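Local structure of YcaO (Methanopyrus kandleri, 6CIB) at residues 4-9 against 13-18; 229-234 against 284-289. The protein binds adenine nucleotide and magnesium and, as a YcaO-family enzyme, probably uses ATP to drive thioamidation of a peptide backbone. All coordinates share one frame; numbering follows the deposited sequence.

Interaction 1. Residues 4-9 against 13-18; sequences IVYDVE and AFLPKE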
loop_
_atom_site.group_PDB
_atom_site.type_symbol
_atom_site.label_atom_id
_atom_site.label_comp_id
_atom_site.label_asym_id
_atom_site.label_seq_id
_atom_site.Cartn_x
_atom_site.Cartn_y
_atom_site.Cartn_z
ATOM N N ILE A 4 -0.598 5.068 -20.296
ATOM C CA ILE A 4 -0.472 3.898 -19.440
ATOM C C ILE A 4 -0.342 2.737 -20.413
ATOM O O ILE A 4 -1.294 2.415 -21.127
ATOM C CB ILE A 4 -1.707 3.728 -18.509
ATOM C CG1 ILE A 4 -1.842 4.932 -17.567
ATOM C CG2 ILE A 4 -1.618 2.428 -17.708
ATOM C CD1 ILE A 4 -3.257 5.195 -17.081
ATOM N N VAL A 5 0.848 2.145 -20.467
ATOM C CA VAL A 5 1.125 1.026 -21.376
ATOM C C VAL A 5 1.018 -0.313 -20.641
ATOM O O VAL A 5 1.067 -1.372 -21.253
ATOM C CB VAL A 5 2.505 1.157 -22.086
ATOM C CG1 VAL A 5 2.593 2.459 -22.883
ATOM C CG2 VAL A 5 3.663 1.047 -21.094
ATOM N N TYR A 6 0.875 -0.248 -19.320
ATOM C CA TYR A 6 0.843 -1.445 -18.481
ATOM C C TYR A 6 -0.091 -1.238 -17.303
ATOM O O TYR A 6 0.027 -0.252 -16.563
ATOM C CB TYR A 6 2.268 -1.807 -18.032
ATOM C CG TYR A 6 2.388 -3.118 -17.297
ATOM C CD1 TYR A 6 2.510 -4.326 -17.986
ATOM C CD2 TYR A 6 2.389 -3.149 -15.896
ATOM C CE1 TYR A 6 2.631 -5.532 -17.298
ATOM C CE2 TYR A 6 2.512 -4.341 -15.202
ATOM C CZ TYR A 6 2.635 -5.525 -15.904
ATOM O OH TYR A 6 2.756 -6.696 -15.198
ATOM N N ASP A 7 -1.033 -2.162 -17.139
ATOM C CA ASP A 7 -2.022 -2.042 -16.071
ATOM C C ASP A 7 -2.421 -3.380 -15.454
ATOM O O ASP A 7 -3.602 -3.652 -15.249
ATOM C CB ASP A 7 -3.240 -1.218 -16.536
ATOM C CG ASP A 7 -4.082 -1.928 -17.591
ATOM O OD1 ASP A 7 -3.608 -2.889 -18.247
ATOM O OD2 ASP A 7 -5.246 -1.513 -17.746
ATOM N N VAL A 8 -1.422 -4.201 -15.135
ATOM C CA VAL A 8 -1.657 -5.492 -14.499
ATOM C C VAL A 8 -1.652 -5.294 -12.958
ATOM O O VAL A 8 -2.724 -5.195 -12.346
ATOM C CB VAL A 8 -0.681 -6.574 -15.037
ATOM C CG1 VAL A 8 -0.971 -7.939 -14.435
ATOM C CG2 VAL A 8 -0.766 -6.663 -16.560
ATOM N N GLU A 9 -0.465 -5.179 -12.355
ATOM C CA GLU A 9 -0.320 -4.963 -10.909
ATOM C C GLU A 9 -0.511 -3.509 -10.493
ATOM O O GLU A 9 -0.826 -3.241 -9.340
ATOM C CB GLU A 9 1.058 -5.429 -10.414
ATOM C CG GLU A 9 1.306 -6.921 -10.524
ATOM C CD GLU A 9 1.777 -7.349 -11.898
ATOM O OE1 GLU A 9 1.920 -6.492 -12.801
ATOM O OE2 GLU A 9 2.013 -8.554 -12.072
ATOM N N ALA A 13 3.904 3.594 -16.947
ATOM C CA ALA A 13 4.248 4.244 -18.214
ATOM C C ALA A 13 5.288 3.451 -19.012
ATOM O O ALA A 13 5.602 3.802 -20.155
ATOM C CB ALA A 13 4.739 5.663 -17.948
ATOM N N PHE A 14 5.808 2.381 -18.404
ATOM C CA PHE A 14 6.816 1.512 -19.010
ATOM C C PHE A 14 6.447 0.051 -18.771
ATOM O O PHE A 14 5.784 -0.283 -17.772
ATOM C CB PHE A 14 8.212 1.812 -18.429
ATOM C CG PHE A 14 8.664 3.231 -18.646
ATOM C CD1 PHE A 14 8.337 4.233 -17.729
ATOM C CD2 PHE A 14 9.403 3.575 -19.785
ATOM C CE1 PHE A 14 8.725 5.559 -17.940
ATOM C CE2 PHE A 14 9.804 4.895 -19.996
ATOM C CZ PHE A 14 9.463 5.887 -19.074
ATOM N N LEU A 15 6.866 -0.813 -19.692
ATOM C CA LEU A 15 6.766 -2.257 -19.497
ATOM C C LEU A 15 7.770 -2.681 -18.416
ATOM O O LEU A 15 8.881 -2.142 -18.370
ATOM C CB LEU A 15 7.011 -3.013 -20.805
ATOM C CG LEU A 15 6.039 -2.764 -21.978
ATOM C CD1 LEU A 15 6.517 -3.496 -23.226
ATOM C CD2 LEU A 15 4.594 -3.141 -21.642
ATOM N N PRO A 16 7.374 -3.618 -17.524
ATOM C CA PRO A 16 8.280 -4.099 -16.460
ATOM C C PRO A 16 9.657 -4.554 -16.948
ATOM O O PRO A 16 10.649 -4.294 -16.268
ATOM C CB PRO A 16 7.496 -5.254 -15.839
ATOM C CG PRO A 16 6.079 -4.794 -15.962
ATOM C CD PRO A 16 6.013 -4.154 -17.334
ATOM N N LYS A 17 9.720 -5.209 -18.109
ATOM C CA LYS A 17 11.007 -5.615 -18.696
ATOM C C LYS A 17 11.941 -4.422 -18.942
ATOM O O LYS A 17 13.137 -4.524 -18.687
ATOM C CB LYS A 17 10.812 -6.466 -19.962
ATOM C CG LYS A 17 10.212 -5.738 -21.156
ATOM C CD LYS A 17 10.047 -6.666 -22.346
ATOM C CE LYS A 17 9.461 -5.914 -23.530
ATOM N NZ LYS A 17 9.395 -6.819 -24.710
ATOM N N GLU A 18 11.374 -3.300 -19.400
ATOM C CA GLU A 18 12.110 -2.049 -19.615
ATOM C C GLU A 18 12.618 -1.484 -18.288
ATOM O O GLU A 18 13.785 -1.107 -18.166
ATOM C CB GLU A 18 11.224 -1.024 -20.336
ATOM C CG GLU A 18 11.197 -1.194 -21.847
ATOM C CD GLU A 18 9.818 -1.005 -22.473
ATOM O OE1 GLU A 18 9.028 -0.107 -22.064
ATOM O OE2 GLU A 18 9.529 -1.773 -23.420
#

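Interaction 2. Residues 229-234 against 284-289; sequences EEMVMG and RLKRLN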
loop_
_atom_site.group_PDB
_atom_site.type_symbol
_atom_site.label_atom_id
_atom_site.label_comp_id
_atom_site.label_asym_id
_atom_site.label_seq_id
_atom_site.Cartn_x
_atom_site.Cartn_y
_atom_site.Cartn_z
ATOM N N GLU A 229 0.383 -19.466 11.110
ATOM C CA GLU A 229 1.229 -18.434 10.502
ATOM C C GLU A 229 0.949 -18.250 9.006
ATOM O O GLU A 229 1.299 -17.218 8.431
ATOM C CB GLU A 229 2.726 -18.708 10.747
ATOM C CG GLU A 229 3.152 -20.172 10.712
ATOM C CD GLU A 229 2.805 -20.933 11.992
ATOM O OE1 GLU A 229 2.051 -21.926 11.892
ATOM O OE2 GLU A 229 3.266 -20.540 13.094
ATOM N N GLU A 230 0.291 -19.248 8.411
ATOM C CA GLU A 230 -0.128 -19.230 7.009
ATOM C C GLU A 230 -1.548 -18.695 6.805
ATOM O O GLU A 230 -2.089 -18.733 5.690
ATOM C CB GLU A 230 0.062 -20.615 6.390
ATOM C CG GLU A 230 1.535 -20.997 6.360
ATOM C CD GLU A 230 1.880 -22.039 5.326
ATOM O OE1 GLU A 230 3.069 -22.405 5.270
ATOM O OE2 GLU A 230 0.987 -22.488 4.581
HETATM N N MSE A 231 -2.134 -18.189 7.889
HETATM C CA MSE A 231 -3.417 -17.492 7.833
HETATM C C MSE A 231 -3.078 -16.036 7.774
HETATM O O MSE A 231 -2.821 -15.391 8.796
HETATM C CB MSE A 231 -4.325 -17.849 9.008
HETATM C CG MSE A 231 -4.902 -19.232 8.747
HETATM SE SE MSE A 231 -6.034 -19.766 10.268
HETATM C CE MSE A 231 -7.546 -18.552 9.957
ATOM N N VAL A 232 -3.048 -15.527 6.547
ATOM C CA VAL A 232 -2.594 -14.180 6.256
ATOM C C VAL A 232 -3.718 -13.417 5.560
ATOM O O VAL A 232 -4.750 -13.999 5.183
ATOM C CB VAL A 232 -1.297 -14.166 5.391
ATOM C CG1 VAL A 232 -0.105 -14.764 6.147
ATOM C CG2 VAL A 232 -1.500 -14.865 4.044
HETATM N N MSE A 233 -3.514 -12.116 5.393
HETATM C CA MSE A 233 -4.473 -11.271 4.686
HETATM C C MSE A 233 -3.746 -10.496 3.631
HETATM O O MSE A 233 -2.588 -10.130 3.811
HETATM C CB MSE A 233 -5.140 -10.294 5.651
HETATM C CG MSE A 233 -5.934 -10.973 6.760
HETATM SE SE MSE A 233 -6.818 -9.557 7.816
HETATM C CE MSE A 233 -5.224 -8.975 8.796
ATOM N N GLY A 234 -4.419 -10.257 2.511
ATOM C CA GLY A 234 -3.908 -9.395 1.443
ATOM C C GLY A 234 -4.964 -8.382 1.036
ATOM O O GLY A 234 -6.162 -8.665 1.131
ATOM N N ARG A 284 -9.295 -20.756 16.626
ATOM C CA ARG A 284 -9.430 -19.563 17.469
ATOM C C ARG A 284 -9.120 -18.262 16.716
ATOM O O ARG A 284 -9.782 -17.243 16.945
ATOM C CB ARG A 284 -8.622 -19.648 18.772
ATOM C CG ARG A 284 -8.683 -18.347 19.565
ATOM C CD ARG A 284 -9.072 -18.520 21.013
ATOM N NE ARG A 284 -10.508 -18.735 21.229
ATOM C CZ ARG A 284 -11.323 -17.915 21.903
ATOM N NH1 ARG A 284 -10.878 -16.786 22.450
ATOM N NH2 ARG A 284 -12.602 -18.233 22.032
ATOM N N LEU A 285 -8.121 -18.293 15.835
ATOM C CA LEU A 285 -7.848 -17.126 14.986
ATOM C C LEU A 285 -9.091 -16.758 14.179
ATOM O O LEU A 285 -9.474 -15.587 14.149
ATOM C CB LEU A 285 -6.605 -17.321 14.103
ATOM C CG LEU A 285 -6.083 -16.073 13.360
ATOM C CD1 LEU A 285 -5.868 -14.867 14.269
ATOM C CD2 LEU A 285 -4.820 -16.397 12.570
ATOM N N LYS A 286 -9.729 -17.769 13.581
ATOM C CA LYS A 286 -11.024 -17.628 12.895
ATOM C C LYS A 286 -12.086 -16.947 13.759
ATOM O O LYS A 286 -12.755 -16.021 13.296
ATOM C CB LYS A 286 -11.561 -18.997 12.454
ATOM C CG LYS A 286 -11.255 -19.393 11.026
ATOM C CD LYS A 286 -12.024 -20.644 10.618
ATOM C CE LYS A 286 -13.451 -20.336 10.184
ATOM N NZ LYS A 286 -13.984 -21.399 9.287
ATOM N N ARG A 287 -12.234 -17.421 15.000
ATOM C CA ARG A 287 -13.221 -16.886 15.947
ATOM C C ARG A 287 -12.953 -15.450 16.378
ATOM O O ARG A 287 -13.894 -14.670 16.540
ATOM C CB ARG A 287 -13.357 -17.789 17.177
ATOM C CG ARG A 287 -14.407 -18.866 16.992
ATOM C CD ARG A 287 -14.595 -19.723 18.232
ATOM N NE ARG A 287 -15.592 -20.756 17.964
ATOM C CZ ARG A 287 -15.328 -21.966 17.469
ATOM N NH1 ARG A 287 -14.081 -22.339 17.196
ATOM N NH2 ARG A 287 -16.324 -22.815 17.251
ATOM N N LEU A 288 -11.675 -15.110 16.560
ATOM C CA LEU A 288 -11.265 -13.732 16.842
ATOM C C LEU A 288 -11.462 -12.804 15.635
ATOM O O LEU A 288 -11.561 -11.582 15.797
ATOM C CB LEU A 288 -9.815 -13.681 17.347
ATOM C CG LEU A 288 -9.469 -14.335 18.696
ATOM C CD1 LEU A 288 -7.960 -14.309 18.914
ATOM C CD2 LEU A 288 -10.197 -13.691 19.872
ATOM N N ASN A 289 -11.546 -13.397 14.442
ATOM C CA ASN A 289 -11.700 -12.650 13.194
ATOM C C ASN A 289 -12.966 -13.023 12.418
ATOM O O ASN A 289 -12.961 -13.089 11.182
ATOM C CB ASN A 289 -10.438 -12.800 12.344
ATOM C CG ASN A 289 -9.298 -11.967 12.872
ATOM O OD1 ASN A 289 -9.282 -10.755 12.702
ATOM N ND2 ASN A 289 -8.342 -12.609 13.526
#

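Interaction 1. Residues 4-9 against 13-18
The pyrrolidine ring of P16 sits as a blunt knob over one face of the Y6 ring. P16 CD lies 3.6 Å from the centroid of that ring and only 12° off its normal, a CH-pi contact near the middle of the face, while P16 CG is displaced toward the phenolic end, 3.5 Å from Y6 CZ. The two side chains cross at about a right angle. Y6 CG stands anti to its own backbone N (chi1 -173°), which swings the ring toward the proline; the backbone N of V8 lies over the opposite face, offset toward the rim. At the far end of the ring, Y6 OH donates a short bond of 2.5 Å to E9 OE1, on the syn side of the carboxylate, which tethers the phenol end to the carboxylate.

A second, smaller bump is V5 CG2, which presses against the backbone where 13-18 turns past it, 3.5 Å from A13 O. L15 CD2 lies loosely between V5 CG2, 4.3 Å away, and the near side of the Y6 ring. L15 is also the N-cap residue of helix 16-25, and its N donates to E18 OE1 at 3.3 Å, from above the carboxylate plane.

V5 and Y6 both pair with R12 in a classic beta bulge. With an alanine in place of Y6, P16 would probably be left without the aromatic face beneath it and E9 OE1 without its phenol partner.

No hydrogen bond crosses between 4-9 and 13-18, so the two are joined by CH-pi and apolar contact. The side chain of P16 also touches Q70 and comes about 4 Å from bound ADP, so this mostly nonpolar contact lies at the edge of the nucleotide pocket.

Interaction 2. Residues 229-234 against 284-289
Apolar contact is all that joins 229-234 to 284-289, and it is carried by the selenomethionine M231 reaching out to two neighbouring residues of helix 282-288. The base of the M231 side chain meets L285, with M231 CB 3.9 Å from L285 CD2. Its far end meets K286, where the terminal methyl M231 CE lies 4.0 Å from K286 CG, on the aliphatic part of the lysine. M231 CG is anti to the carbonyl carbon (chi1 -76°), which sends the chain out toward the helix; a bend at chi3 (72°) then turns CE onto the lysine, and the two side chains cross at about a right angle. L285 offers one methyl branch, CD2, to this contact.

Of the polar groups, the lysine amine is drawn off elsewhere: K286 NZ forms a salt bridge with E224, while its CG meets M231. E230, next to M231 in sequence, makes a salt bridge with R260.

Hydrogen bonding within 284-289 marks the end of the helix. N289 is the first residue to leave helical geometry, and its ND2 donates to L285 O at 3.2 Å, tilted 30° from the carbonyl plane and with L285 O close to the plane of the N289 side-chain amide. The same carbonyl receives a weak bond from N289 N.

F293 of helix 290-293 touches both M231 and K286 beside this contact. This is plain surface packing of a short helix against the loop leading into edge strand 233-238 of a three-stranded antiparallel sheet, within the YcaO family region and away from the nucleotide and magnesium sites.

How the interactions relate
From the N terminus, interaction 1 comes first and closes a very short loop, with just three residues between 4-9 and 13-18, folding the N-terminal arm back against the start of helix 16-25. Interaction 2 opens much later and closes a longer one: the rest of strand 233-238, helix 241-260 and an unmodelled stretch lie between its two halves. The two neither nest nor cross but follow in series, their centres 33 Å apart and their nearest atoms about 12 Å apart. Helix 241-260 connects them indirectly, since it touches D7, V8 and E9 as well as E230 and V232. Interaction 1 lies beside the nucleotide pocket, interaction 2 at a peripheral sheet edge.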